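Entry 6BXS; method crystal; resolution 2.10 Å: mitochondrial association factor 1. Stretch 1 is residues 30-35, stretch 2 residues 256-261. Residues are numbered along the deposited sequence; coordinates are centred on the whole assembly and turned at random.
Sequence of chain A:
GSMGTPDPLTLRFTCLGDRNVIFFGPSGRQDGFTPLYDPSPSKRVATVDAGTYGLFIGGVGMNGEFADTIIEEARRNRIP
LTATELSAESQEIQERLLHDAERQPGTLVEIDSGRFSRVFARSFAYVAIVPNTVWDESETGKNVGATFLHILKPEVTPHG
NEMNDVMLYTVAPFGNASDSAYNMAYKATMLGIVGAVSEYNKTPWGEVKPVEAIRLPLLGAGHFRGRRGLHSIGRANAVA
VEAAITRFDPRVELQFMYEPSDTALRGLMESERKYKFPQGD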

# COMPACT_ATOMS: atom_id res chain seq x y z
N GLN A 30 -2.41 8.23 18.88
CA GLN A 30 -2.76 9.56 18.39
C GLN A 30 -3.49 9.48 17.06
O GLN A 30 -3.08 8.75 16.16
CB GLN A 30 -1.50 10.43 18.24
CG GLN A 30 -1.64 11.83 18.83
CD GLN A 30 -1.66 11.82 20.35
OE1 GLN A 30 -1.28 10.83 20.99
NE2 GLN A 30 -2.12 12.91 20.94
N ASP A 31 -4.58 10.23 16.95
CA ASP A 31 -5.43 10.23 15.75
C ASP A 31 -5.96 8.83 15.43
O ASP A 31 -6.36 8.55 14.30
CB ASP A 31 -4.65 10.78 14.55
CG ASP A 31 -4.23 12.22 14.74
OD1 ASP A 31 -3.97 12.61 15.90
OD2 ASP A 31 -4.17 12.96 13.74
N GLY A 32 -5.98 7.96 16.44
CA GLY A 32 -6.54 6.63 16.31
C GLY A 32 -5.83 5.77 15.28
O GLY A 32 -6.44 4.90 14.66
N PHE A 33 -4.53 6.01 15.12
CA PHE A 33 -3.72 5.32 14.11
C PHE A 33 -3.77 3.79 14.28
O PHE A 33 -3.50 3.27 15.36
CB PHE A 33 -2.27 5.81 14.18
CG PHE A 33 -1.38 5.20 13.13
CD1 PHE A 33 -1.32 5.75 11.85
CD2 PHE A 33 -0.60 4.10 13.41
CE1 PHE A 33 -0.50 5.19 10.89
CE2 PHE A 33 0.23 3.54 12.45
CZ PHE A 33 0.28 4.09 11.19
N THR A 34 -4.10 3.10 13.20
CA THR A 34 -4.17 1.64 13.21
C THR A 34 -2.77 1.03 13.21
O THR A 34 -1.89 1.50 12.48
CB THR A 34 -4.96 1.13 11.99
OG1 THR A 34 -6.22 1.80 11.92
CG2 THR A 34 -5.18 -0.38 12.07
N PRO A 35 -2.55 -0.03 14.01
CA PRO A 35 -1.24 -0.68 13.97
C PRO A 35 -0.94 -1.27 12.59
O PRO A 35 -1.85 -1.78 11.93
CB PRO A 35 -1.34 -1.78 15.03
CG PRO A 35 -2.46 -1.36 15.92
CD PRO A 35 -3.42 -0.63 15.03
N PHE A 256 -9.10 -1.27 5.76
CA PHE A 256 -8.74 0.14 5.74
C PHE A 256 -8.39 0.63 7.14
O PHE A 256 -9.15 0.45 8.09
CB PHE A 256 -9.87 0.98 5.15
CG PHE A 256 -9.98 0.87 3.66
CD1 PHE A 256 -9.19 1.67 2.84
CD2 PHE A 256 -10.86 -0.02 3.08
CE1 PHE A 256 -9.29 1.57 1.47
CE2 PHE A 256 -10.96 -0.11 1.70
CZ PHE A 256 -10.17 0.68 0.90
N MET A 257 -7.22 1.27 7.25
CA MET A 257 -6.76 1.83 8.51
C MET A 257 -7.59 3.05 8.86
O MET A 257 -8.34 3.56 8.03
CB MET A 257 -5.28 2.19 8.42
CG MET A 257 -4.39 1.01 8.03
SD MET A 257 -2.72 1.50 7.60
CE MET A 257 -2.15 2.17 9.16
N TYR A 258 -7.44 3.53 10.09
CA TYR A 258 -8.29 4.60 10.60
C TYR A 258 -7.66 5.98 10.48
O TYR A 258 -6.46 6.15 10.73
CB TYR A 258 -8.65 4.35 12.06
CG TYR A 258 -9.56 5.40 12.65
CD1 TYR A 258 -10.93 5.35 12.46
CD2 TYR A 258 -9.04 6.47 13.38
CE1 TYR A 258 -11.77 6.31 12.99
CE2 TYR A 258 -9.87 7.44 13.91
CZ TYR A 258 -11.23 7.35 13.72
OH TYR A 258 -12.06 8.32 14.25
N GLU A 259 -8.48 6.95 10.09
CA GLU A 259 -8.15 8.36 10.25
C GLU A 259 -9.42 9.08 10.71
O GLU A 259 -10.52 8.69 10.32
CB GLU A 259 -7.58 8.95 8.96
CG GLU A 259 -8.36 8.65 7.69
CD GLU A 259 -9.52 9.60 7.45
OE1 GLU A 259 -9.48 10.74 7.95
OE2 GLU A 259 -10.47 9.20 6.74
N PRO A 260 -9.27 10.12 11.55
CA PRO A 260 -10.39 10.73 12.28
C PRO A 260 -11.65 11.07 11.46
O PRO A 260 -12.74 11.03 12.03
CB PRO A 260 -9.78 12.01 12.84
CG PRO A 260 -8.36 11.66 13.06
CD PRO A 260 -7.98 10.75 11.92
N SER A 261 -11.51 11.38 10.17
CA SER A 261 -12.67 11.79 9.37
C SER A 261 -13.41 10.61 8.74
O SER A 261 -14.44 10.79 8.09
CB SER A 261 -12.23 12.76 8.26
OG SER A 261 -11.51 12.09 7.25

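Residues 256-261 run nearly antiparallel to residues 30-35, their end-to-end directions 166° apart, and the two segments bury 345 Å² between them, both sides summed. Phe-256 directs its CA-to-CB bond away and makes no contact. Met-257 points its CA-to-CB bond toward the other segment and gives up more area to it, 74 Å², than any other residue here. Its flexible, unbranched side chain (m, t, p) brings CE to 3.7 Å from CZ of Phe-33, an apolar contact, and to 3.4 Å from the backbone O of Thr-34. Phe-33 starts away from the contact at CB, but, with chi1 t, the end of its ring comes nearer and reaches the methyl group. Tyr-258 supplies the one hydrogen bond between the segments: its backbone N donates to OG1 of Thr-34 at 2.8 Å, with an N-H...O angle of 147°. Thr-34, buried and in the m rotamer, suits this place: its CA-to-CB bond points toward the other segment, and its hydroxyl accepts from the Tyr-258 amide, for which no carbonyl of residues 30-35 is in range. The Tyr-258 ring, chi1 t, lies against the Asp-31/Gly-32 backbone, with CD2 3.5 Å from O of Asp-31, near the ring plane, and 3.3 Å from O of Gly-32. Glycine fits here on two counts: its phi is positive, and an ideal CB would sit 2.8 Å from CD2 of Tyr-258, a clash. The CA-to-CB bond of Glu-259 points away; within the same segment, OE1 of Glu-259 accepts hydrogen bonds from N of Ser-261 (3.1 Å) and from OG of Ser-261 (2.5 Å). Pro-260 closes the contact at its exposed margin, CD packing 3.6 Å from O of Asp-31 and CG 4.1 Å from CB of Asp-31. Ser-261 lies out of reach of the first segment.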